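Local coordinates for protein Pbp related beta-lactamase (Pyrococcus abyssi, PDB 2QMI) that is a self-compartmentalizing, octameric archaeal peptidase related to penicillin-binding proteins and beta-lactamases, probably acting through a serine nucleophile, at residues 136-146 with 161-170; 279-289 with 293-302. One frame throughout, in Å; residues are numbered along the deposited sequence.

Contact 1: residues 136-146 with 161-170; sequences PEETIAFARDM and LNTGYVLLGK
Helix 136-142 packs against the first turns of helix 162-176, and the CA atoms of Pro136 and Ile140 lie nearest those of Val166 and Leu167. The axes of these short segments approach to 10.1 Å and run more antiparallel than parallel, at a signed crossing angle of -122°. Ala143 is the first residue to leave helical geometry, and the turn after it brings Met146 back onto the second helix.

Ile140 is the central apolar residue. Its CG1 lies anti to the carbonyl carbon (chi1 -69°), which sends the longer branch across the interface. The Ile140 and Val166 side chains slide past each other in opposite directions, with Ile140 CG1 4.1 Å from Val166 CG1, and Ile140 CD1 lies 3.9 Å from Lys170 CB. Val166 CG1 also lies 4.0 Å from Pro136 O.

Met146 closes the other end. Its thioether meets Thr163 and Leu167 tip to tip: SD is 4.0 Å from Thr163 CG2 and 4.1 Å from Leu167 CD1. The bend at chi3 (-72°) turns CE toward Leu161 CD2, 3.8 Å away. Thr163 offers its methyl on this side, and Ala143 CB rests on the same CG2.

At the exposed end, Glu137 and Lys170 form a salt bridge, their chains crossing at about a right angle. The Lys170 methylenes CB, CG and CE pass over Ile140 CD1 before NZ reaches Glu137 OE2; the modelled separation is doubtfully short. Glu173 is a second carboxylate partner of NZ, and Tyr116 of helix 116-124 touches both Thr163 and Val166.

A largely buried band of methyl, methylene and thioether groups thus holds the helices together, while the charged pair closes the partly exposed end, where two carboxylates probably favour a protonated lysine.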
loop_
_atom_site.group_PDB
_atom_site.type_symbol
_atom_site.label_atom_id
_atom_site.label_comp_id
_atom_site.label_asym_id
_atom_site.label_seq_id
_atom_site.Cartn_x
_atom_site.Cartn_y
_atom_site.Cartn_z
ATOM N N PRO A 136 -22.479 7.482 38.413
ATOM C CA PRO A 136 -23.655 6.611 38.464
ATOM C C PRO A 136 -24.938 7.351 38.133
ATOM O O PRO A 136 -25.868 6.783 37.561
ATOM C CB PRO A 136 -23.635 6.104 39.898
ATOM C CG PRO A 136 -22.186 5.987 40.168
ATOM C CD PRO A 136 -21.653 7.295 39.620
ATOM N N GLU A 137 -24.988 8.624 38.498
ATOM C CA GLU A 137 -26.157 9.433 38.217
ATOM C C GLU A 137 -26.347 9.580 36.704
ATOM O O GLU A 137 -27.469 9.474 36.198
ATOM C CB GLU A 137 -26.021 10.803 38.887
ATOM C CG GLU A 137 -26.142 10.758 40.420
ATOM C CD GLU A 137 -25.099 9.862 41.099
ATOM O OE1 GLU A 137 -23.886 10.155 40.999
ATOM O OE2 GLU A 137 -25.498 8.862 41.737
ATOM N N GLU A 138 -25.255 9.810 35.981
ATOM C CA GLU A 138 -25.344 9.941 34.531
ATOM C C GLU A 138 -25.808 8.627 33.908
ATOM O O GLU A 138 -26.499 8.638 32.885
ATOM C CB GLU A 138 -23.991 10.351 33.941
ATOM C CG GLU A 138 -23.524 11.717 34.415
ATOM C CD GLU A 138 -22.037 11.947 34.203
ATOM O OE1 GLU A 138 -21.430 12.685 35.014
ATOM O OE2 GLU A 138 -21.475 11.401 33.232
ATOM N N THR A 139 -25.435 7.502 34.525
ATOM C CA THR A 139 -25.831 6.184 34.017
ATOM C C THR A 139 -27.333 5.958 34.204
ATOM O O THR A 139 -28.009 5.419 33.319
ATOM C CB THR A 139 -25.057 5.032 34.725
ATOM O OG1 THR A 139 -23.645 5.225 34.568
ATOM C CG2 THR A 139 -25.431 3.687 34.126
ATOM N N ILE A 140 -27.854 6.364 35.360
ATOM C CA ILE A 140 -29.279 6.212 35.634
ATOM C C ILE A 140 -30.068 7.109 34.681
ATOM O O ILE A 140 -31.078 6.685 34.122
ATOM C CB ILE A 140 -29.622 6.552 37.114
ATOM C CG1 ILE A 140 -29.026 5.481 38.036
ATOM C CG2 ILE A 140 -31.135 6.608 37.311
ATOM C CD1 ILE A 140 -29.263 5.713 39.519
ATOM N N ALA A 141 -29.594 8.338 34.485
ATOM C CA ALA A 141 -30.247 9.269 33.575
ATOM C C ALA A 141 -30.365 8.564 32.221
ATOM O O ALA A 141 -31.460 8.407 31.678
ATOM C CB ALA A 141 -29.421 10.546 33.448
ATOM N N PHE A 142 -29.225 8.122 31.699
ATOM C CA PHE A 142 -29.159 7.399 30.428
ATOM C C PHE A 142 -30.176 6.239 30.355
ATOM O O PHE A 142 -30.869 6.073 29.353
ATOM C CB PHE A 142 -27.735 6.857 30.236
ATOM C CG PHE A 142 -27.534 6.086 28.961
ATOM C CD1 PHE A 142 -27.651 6.712 27.724
ATOM C CD2 PHE A 142 -27.207 4.734 28.999
ATOM C CE1 PHE A 142 -27.442 6.002 26.537
ATOM C CE2 PHE A 142 -26.996 4.009 27.818
ATOM C CZ PHE A 142 -27.114 4.644 26.588
ATOM N N ALA A 143 -30.265 5.448 31.420
ATOM C CA ALA A 143 -31.174 4.300 31.462
ATOM C C ALA A 143 -32.640 4.640 31.756
ATOM O O ALA A 143 -33.431 3.756 32.081
ATOM C CB ALA A 143 -30.663 3.280 32.495
ATOM N N ARG A 144 -33.010 5.907 31.611
ATOM C CA ARG A 144 -34.374 6.339 31.891
ATOM C C ARG A 144 -35.501 5.509 31.264
ATOM O O ARG A 144 -36.564 5.358 31.867
ATOM C CB ARG A 144 -34.557 7.811 31.494
ATOM C CG ARG A 144 -35.910 8.361 31.929
ATOM C CD ARG A 144 -35.997 9.878 31.905
ATOM N NE ARG A 144 -36.261 10.429 30.575
ATOM C CZ ARG A 144 -37.172 11.372 30.339
ATOM N NH1 ARG A 144 -37.902 11.853 31.340
ATOM N NH2 ARG A 144 -37.352 11.844 29.110
ATOM N N ASP A 145 -35.280 4.972 30.067
ATOM C CA ASP A 145 -36.315 4.196 29.390
ATOM C C ASP A 145 -36.084 2.685 29.425
ATOM O O ASP A 145 -36.661 1.959 28.609
ATOM C CB ASP A 145 -36.423 4.629 27.920
ATOM C CG ASP A 145 -36.539 6.132 27.755
ATOM O OD1 ASP A 145 -37.458 6.720 28.351
ATOM O OD2 ASP A 145 -35.707 6.722 27.023
ATOM N N MET A 146 -35.264 2.203 30.358
ATOM C CA MET A 146 -34.971 0.769 30.417
ATOM C C MET A 146 -36.207 -0.116 30.582
ATOM O O MET A 146 -36.186 -1.300 30.234
ATOM C CB MET A 146 -33.949 0.467 31.528
ATOM C CG MET A 146 -34.429 0.707 32.941
ATOM S SD MET A 146 -33.063 0.515 34.130
ATOM C CE MET A 146 -32.839 -1.277 34.104
ATOM N N LEU A 161 -27.330 -7.840 34.086
ATOM C CA LEU A 161 -27.531 -6.408 33.908
ATOM C C LEU A 161 -26.687 -5.570 34.869
ATOM O O LEU A 161 -26.991 -5.500 36.061
ATOM C CB LEU A 161 -29.007 -6.084 34.120
ATOM C CG LEU A 161 -29.477 -4.640 33.943
ATOM C CD1 LEU A 161 -29.312 -4.224 32.488
ATOM C CD2 LEU A 161 -30.932 -4.528 34.374
ATOM N N ASN A 162 -25.640 -4.931 34.350
ATOM C CA ASN A 162 -24.785 -4.091 35.188
ATOM C C ASN A 162 -25.561 -2.901 35.749
ATOM O O ASN A 162 -25.327 -2.474 36.876
ATOM C CB ASN A 162 -23.582 -3.576 34.400
ATOM C CG ASN A 162 -22.491 -4.624 34.242
ATOM O OD1 ASN A 162 -22.042 -5.230 35.220
ATOM N ND2 ASN A 162 -22.050 -4.833 33.004
ATOM N N THR A 163 -26.479 -2.364 34.956
ATOM C CA THR A 163 -27.294 -1.234 35.394
ATOM C C THR A 163 -28.111 -1.661 36.620
ATOM O O THR A 163 -28.547 -0.828 37.413
ATOM C CB THR A 163 -28.243 -0.769 34.260
ATOM O OG1 THR A 163 -27.467 -0.301 33.147
ATOM C CG2 THR A 163 -29.159 0.348 34.744
ATOM N N GLY A 164 -28.310 -2.968 36.768
ATOM C CA GLY A 164 -29.044 -3.475 37.909
ATOM C C GLY A 164 -28.333 -3.152 39.216
ATOM O O GLY A 164 -28.977 -2.774 40.193
ATOM N N TYR A 165 -27.010 -3.291 39.247
ATOM C CA TYR A 165 -26.270 -3.001 40.475
ATOM C C TYR A 165 -25.943 -1.530 40.644
ATOM O O TYR A 165 -25.560 -1.094 41.727
ATOM C CB TYR A 165 -25.003 -3.857 40.575
ATOM C CG TYR A 165 -25.290 -5.223 41.165
ATOM C CD1 TYR A 165 -24.630 -5.666 42.308
ATOM C CD2 TYR A 165 -26.260 -6.052 40.598
ATOM C CE1 TYR A 165 -24.932 -6.907 42.879
ATOM C CE2 TYR A 165 -26.570 -7.284 41.153
ATOM C CZ TYR A 165 -25.906 -7.707 42.294
ATOM O OH TYR A 165 -26.233 -8.918 42.842
ATOM N N VAL A 166 -26.093 -0.766 39.569
ATOM C CA VAL A 166 -25.880 0.666 39.655
ATOM C C VAL A 166 -27.075 1.180 40.463
ATOM O O VAL A 166 -26.928 2.039 41.338
ATOM C CB VAL A 166 -25.866 1.322 38.257
ATOM C CG1 VAL A 166 -25.959 2.847 38.391
ATOM C CG2 VAL A 166 -24.585 0.931 37.520
ATOM N N LEU A 167 -28.252 0.622 40.176
ATOM C CA LEU A 167 -29.481 0.987 40.871
ATOM C C LEU A 167 -29.402 0.578 42.342
ATOM O O LEU A 167 -29.831 1.327 43.223
ATOM C CB LEU A 167 -30.685 0.324 40.194
ATOM C CG LEU A 167 -31.007 0.883 38.801
ATOM C CD1 LEU A 167 -32.033 0.005 38.099
ATOM C CD2 LEU A 167 -31.516 2.305 38.936
ATOM N N LEU A 168 -28.855 -0.611 42.599
ATOM C CA LEU A 168 -28.681 -1.104 43.962
ATOM C C LEU A 168 -27.769 -0.141 44.709
ATOM O O LEU A 168 -27.914 0.055 45.913
ATOM C CB LEU A 168 -28.046 -2.498 43.963
ATOM C CG LEU A 168 -28.918 -3.707 43.618
ATOM C CD1 LEU A 168 -28.049 -4.966 43.570
ATOM C CD2 LEU A 168 -30.018 -3.858 44.662
ATOM N N GLY A 169 -26.823 0.454 43.991
ATOM C CA GLY A 169 -25.918 1.407 44.613
ATOM C C GLY A 169 -26.664 2.669 45.031
ATOM O O GLY A 169 -26.359 3.279 46.059
ATOM N N LYS A 170 -27.650 3.056 44.227
ATOM C CA LYS A 170 -28.456 4.241 44.496
ATOM C C LYS A 170 -29.435 3.965 45.639
ATOM O O LYS A 170 -29.732 4.844 46.445
ATOM C CB LYS A 170 -29.222 4.648 43.230
ATOM C CG LYS A 170 -30.012 5.949 43.362
ATOM C CD LYS A 170 -29.125 7.067 43.879
ATOM C CE LYS A 170 -27.952 7.323 42.954
ATOM N NZ LYS A 170 -26.961 8.256 43.586
#

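Contact 2: residues 279-289 with 293-302; sequences FGGEGYGYGLI and NFLGEKLVGH
The antiparallel sheet of the beta-lactamase-like domain brings 279-289 against 293-302, with Ile289 and Gly301 as a hydrogen-bonded pair. Ile289 N donates to Gly301 O at 2.8 Å, and Gly301 N returns a bond to Ile289 O at 3.2 Å, arriving in the carbonyl plane. Val300 CA adds a CA-H...O contact to Ile289 O.

Beside this pair, Tyr284 OH and His302 NE2 are hydrogen-bonded at 2.9 Å. The rings meet rim to rim with planes at 82°, and the hydroxyl lies near the plane of the imidazole, at its edge. Ile289 CD1 lies over one imidazole face. Leu288 CG and Val300 CG1 are tightly packed at 3.4 Å.

Farther along, Phe294 turns its edge to the face of Phe279 in a T-shaped stack, centroids 4.8 Å apart and planes at 84°. Phe294 CG is anti to the backbone N (chi1 179°), which sets the two side chains side by side, pointing the same way, while the ring planes stay nearly perpendicular. Leu295 CD1 also touches Phe279, at CE1. Glu282 grips Phe279 N and Gly280 N with its two carboxylate oxygens, and one water joins Glu282 OE1 to Asn293 N.

His302 also touches Ser59 and Tyr160; with Lys62 these residues fit an SxxK-type serine site, His302 probably taking the place of the lysine of the K(T/S)G motif, as in penicillin-binding proteins and class C beta-lactamases.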
loop_
_atom_site.group_PDB
_atom_site.type_symbol
_atom_site.label_atom_id
_atom_site.label_comp_id
_atom_site.label_asym_id
_atom_site.label_seq_id
_atom_site.Cartn_x
_atom_site.Cartn_y
_atom_site.Cartn_z
ATOM N N PHE A 279 -20.040 -26.812 34.889
ATOM C CA PHE A 279 -20.037 -28.064 35.638
ATOM C C PHE A 279 -21.428 -28.692 35.773
ATOM O O PHE A 279 -21.550 -29.880 36.070
ATOM C CB PHE A 279 -19.435 -27.830 37.028
ATOM C CG PHE A 279 -17.990 -27.405 36.994
ATOM C CD1 PHE A 279 -16.976 -28.349 36.871
ATOM C CD2 PHE A 279 -17.649 -26.055 37.033
ATOM C CE1 PHE A 279 -15.644 -27.957 36.783
ATOM C CE2 PHE A 279 -16.319 -25.647 36.946
ATOM C CZ PHE A 279 -15.312 -26.600 36.819
ATOM N N GLY A 280 -22.482 -27.910 35.568
ATOM C CA GLY A 280 -23.810 -28.490 35.685
ATOM C C GLY A 280 -24.971 -27.524 35.771
ATOM O O GLY A 280 -25.348 -26.905 34.776
ATOM N N GLY A 281 -25.566 -27.414 36.953
ATOM C CA GLY A 281 -26.685 -26.509 37.130
ATOM C C GLY A 281 -26.302 -25.284 37.940
ATOM O O GLY A 281 -26.910 -24.998 38.973
ATOM N N GLU A 282 -25.282 -24.557 37.491
ATOM C CA GLU A 282 -24.884 -23.355 38.215
ATOM C C GLU A 282 -25.979 -22.299 38.099
ATOM O O GLU A 282 -26.659 -22.211 37.080
ATOM C CB GLU A 282 -23.554 -22.795 37.683
ATOM C CG GLU A 282 -23.245 -23.114 36.246
ATOM C CD GLU A 282 -22.537 -24.454 36.080
ATOM O OE1 GLU A 282 -21.459 -24.646 36.686
ATOM O OE2 GLU A 282 -23.059 -25.306 35.331
ATOM N N GLY A 283 -26.150 -21.512 39.157
ATOM C CA GLY A 283 -27.163 -20.475 39.163
ATOM C C GLY A 283 -26.635 -19.170 39.732
ATOM O O GLY A 283 -25.422 -18.977 39.845
ATOM N N TYR A 284 -27.543 -18.268 40.088
ATOM C CA TYR A 284 -27.150 -16.979 40.634
ATOM C C TYR A 284 -27.837 -16.708 41.967
ATOM O O TYR A 284 -29.039 -16.930 42.120
ATOM C CB TYR A 284 -27.495 -15.849 39.646
ATOM C CG TYR A 284 -26.569 -14.647 39.739
ATOM C CD1 TYR A 284 -25.321 -14.656 39.114
ATOM C CD2 TYR A 284 -26.929 -13.511 40.472
ATOM C CE1 TYR A 284 -24.448 -13.565 39.216
ATOM C CE2 TYR A 284 -26.064 -12.412 40.584
ATOM C CZ TYR A 284 -24.825 -12.449 39.956
ATOM O OH TYR A 284 -23.958 -11.384 40.076
ATOM N N GLY A 285 -27.048 -16.237 42.929
ATOM C CA GLY A 285 -27.563 -15.892 44.239
ATOM C C GLY A 285 -27.550 -14.375 44.322
ATOM O O GLY A 285 -28.079 -13.711 43.438
ATOM N N TYR A 286 -26.955 -13.813 45.368
ATOM C CA TYR A 286 -26.887 -12.357 45.489
ATOM C C TYR A 286 -25.465 -11.852 45.205
ATOM O O TYR A 286 -24.601 -11.868 46.089
ATOM C CB TYR A 286 -27.338 -11.908 46.884
ATOM C CG TYR A 286 -28.824 -12.068 47.146
ATOM C CD1 TYR A 286 -29.727 -12.254 46.098
ATOM C CD2 TYR A 286 -29.331 -12.001 48.443
ATOM C CE1 TYR A 286 -31.092 -12.370 46.337
ATOM C CE2 TYR A 286 -30.693 -12.114 48.694
ATOM C CZ TYR A 286 -31.571 -12.299 47.639
ATOM O OH TYR A 286 -32.929 -12.414 47.886
ATOM N N GLY A 287 -25.232 -11.405 43.969
ATOM C CA GLY A 287 -23.915 -10.915 43.587
ATOM C C GLY A 287 -22.912 -12.042 43.748
ATOM O O GLY A 287 -21.752 -11.830 44.095
ATOM N N LEU A 288 -23.377 -13.257 43.490
ATOM C CA LEU A 288 -22.545 -14.438 43.648
ATOM C C LEU A 288 -23.052 -15.564 42.758
ATOM O O LEU A 288 -24.255 -15.843 42.723
ATOM C CB LEU A 288 -22.596 -14.878 45.110
ATOM C CG LEU A 288 -21.331 -15.006 45.959
ATOM C CD1 LEU A 288 -20.350 -13.877 45.689
ATOM C CD2 LEU A 288 -21.767 -15.025 47.431
ATOM N N ILE A 289 -22.134 -16.213 42.044
ATOM C CA ILE A 289 -22.501 -17.317 41.169
ATOM C C ILE A 289 -22.457 -18.611 41.986
ATOM O O ILE A 289 -21.578 -18.793 42.835
ATOM C CB ILE A 289 -21.544 -17.406 39.965
ATOM C CG1 ILE A 289 -21.585 -16.088 39.185
ATOM C CG2 ILE A 289 -21.940 -18.570 39.064
ATOM C CD1 ILE A 289 -20.662 -16.048 37.975
ATOM N N ASN A 293 -22.296 -28.470 41.307
ATOM C CA ASN A 293 -21.593 -29.679 40.880
ATOM C C ASN A 293 -20.128 -29.434 40.512
ATOM O O ASN A 293 -19.689 -29.792 39.420
ATOM C CB ASN A 293 -22.323 -30.285 39.680
ATOM C CG ASN A 293 -23.778 -30.584 39.980
ATOM O OD1 ASN A 293 -24.669 -30.298 39.172
ATOM N ND2 ASN A 293 -24.030 -31.173 41.148
ATOM N N PHE A 294 -19.373 -28.831 41.423
ATOM C CA PHE A 294 -17.962 -28.544 41.168
ATOM C C PHE A 294 -17.055 -29.590 41.808
ATOM O O PHE A 294 -16.609 -29.415 42.945
ATOM C CB PHE A 294 -17.591 -27.164 41.716
ATOM C CG PHE A 294 -16.144 -26.804 41.513
ATOM C CD1 PHE A 294 -15.662 -26.489 40.246
ATOM C CD2 PHE A 294 -15.259 -26.798 42.587
ATOM C CE1 PHE A 294 -14.320 -26.173 40.050
ATOM C CE2 PHE A 294 -13.913 -26.485 42.401
ATOM C CZ PHE A 294 -13.445 -26.171 41.127
ATOM N N LEU A 295 -16.776 -30.669 41.080
ATOM C CA LEU A 295 -15.918 -31.730 41.597
ATOM C C LEU A 295 -16.470 -32.266 42.910
ATOM O O LEU A 295 -15.738 -32.420 43.886
ATOM C CB LEU A 295 -14.485 -31.211 41.802
ATOM C CG LEU A 295 -13.661 -30.929 40.536
ATOM C CD1 LEU A 295 -14.356 -29.867 39.706
ATOM C CD2 LEU A 295 -12.249 -30.471 40.909
ATOM N N GLY A 296 -17.770 -32.545 42.923
ATOM C CA GLY A 296 -18.413 -33.066 44.117
ATOM C C GLY A 296 -18.553 -32.079 45.265
ATOM O O GLY A 296 -18.805 -32.486 46.397
ATOM N N GLU A 297 -18.384 -30.787 44.987
ATOM C CA GLU A 297 -18.506 -29.760 46.020
ATOM C C GLU A 297 -19.409 -28.611 45.566
ATOM O O GLU A 297 -19.710 -28.469 44.371
ATOM C CB GLU A 297 -17.133 -29.182 46.353
ATOM C CG GLU A 297 -16.082 -30.191 46.777
ATOM C CD GLU A 297 -16.430 -30.894 48.076
ATOM O OE1 GLU A 297 -17.113 -30.289 48.938
ATOM O OE2 GLU A 297 -16.002 -32.054 48.242
ATOM N N LYS A 298 -19.850 -27.796 46.523
ATOM C CA LYS A 298 -20.671 -26.631 46.200
ATOM C C LYS A 298 -19.723 -25.433 46.183
ATOM O O LYS A 298 -19.163 -25.064 47.218
ATOM C CB LYS A 298 -21.759 -26.393 47.251
ATOM C CG LYS A 298 -22.736 -25.288 46.846
ATOM C CD LYS A 298 -23.578 -24.781 48.011
ATOM C CE LYS A 298 -24.560 -23.713 47.536
ATOM N NZ LYS A 298 -25.334 -23.101 48.656
ATOM N N LEU A 299 -19.537 -24.843 45.005
ATOM C CA LEU A 299 -18.646 -23.695 44.844
ATOM C C LEU A 299 -19.390 -22.358 44.794
ATOM O O LEU A 299 -20.488 -22.254 44.247
ATOM C CB LEU A 299 -17.816 -23.861 43.561
ATOM C CG LEU A 299 -16.858 -22.733 43.158
ATOM C CD1 LEU A 299 -15.707 -22.653 44.140
ATOM C CD2 LEU A 299 -16.329 -22.997 41.752
ATOM N N VAL A 300 -18.779 -21.331 45.370
ATOM C CA VAL A 300 -19.376 -20.001 45.362
ATOM C C VAL A 300 -18.295 -19.022 44.937
ATOM O O VAL A 300 -17.205 -19.011 45.505
ATOM C CB VAL A 300 -19.917 -19.612 46.757
ATOM C CG1 VAL A 300 -20.508 -18.213 46.714
ATOM C CG2 VAL A 300 -20.985 -20.611 47.196
ATOM N N GLY A 301 -18.590 -18.213 43.927
ATOM C CA GLY A 301 -17.609 -17.253 43.455
ATOM C C GLY A 301 -18.183 -16.292 42.431
ATOM O O GLY A 301 -19.372 -16.352 42.103
ATOM N N HIS A 302 -17.334 -15.402 41.928
ATOM C CA HIS A 302 -17.745 -14.423 40.936
ATOM C C HIS A 302 -16.489 -13.869 40.284
ATOM O O HIS A 302 -15.475 -13.634 40.953
ATOM C CB HIS A 302 -18.535 -13.287 41.600
ATOM C CG HIS A 302 -19.449 -12.556 40.666
ATOM N ND1 HIS A 302 -18.987 -11.794 39.616
ATOM C CD2 HIS A 302 -20.800 -12.525 40.587
ATOM C CE1 HIS A 302 -20.014 -11.331 38.926
ATOM N NE2 HIS A 302 -21.125 -11.762 39.494
HETATM O O HOH W 1 -21.901 -26.699 39.189
#

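In the fold
Both contacts belong to the beta-lactamase-like part of the chain, their centres about 27 Å apart. Contact 1 is a largely buried helix pair on the helical side, centred about 21 Å from the centre of the chain, and other subunits of the octamer reach the outer side of its first segment. Contact 2, centred about 13 Å from the centre of the chain, is partly buried and joins a mostly loop segment to the neighbouring strand 297-305 of the sheet. Aliphatic packing dominates the first; backbone bonds, aromatic rings and a histidine mark the second. They meet where Tyr165 OH approaches Gly287 N at 2.9 Å. Contact 2 supplies His302 to the probable serine site, while contact 1 lies beside it, Asn162 bonding Lys62.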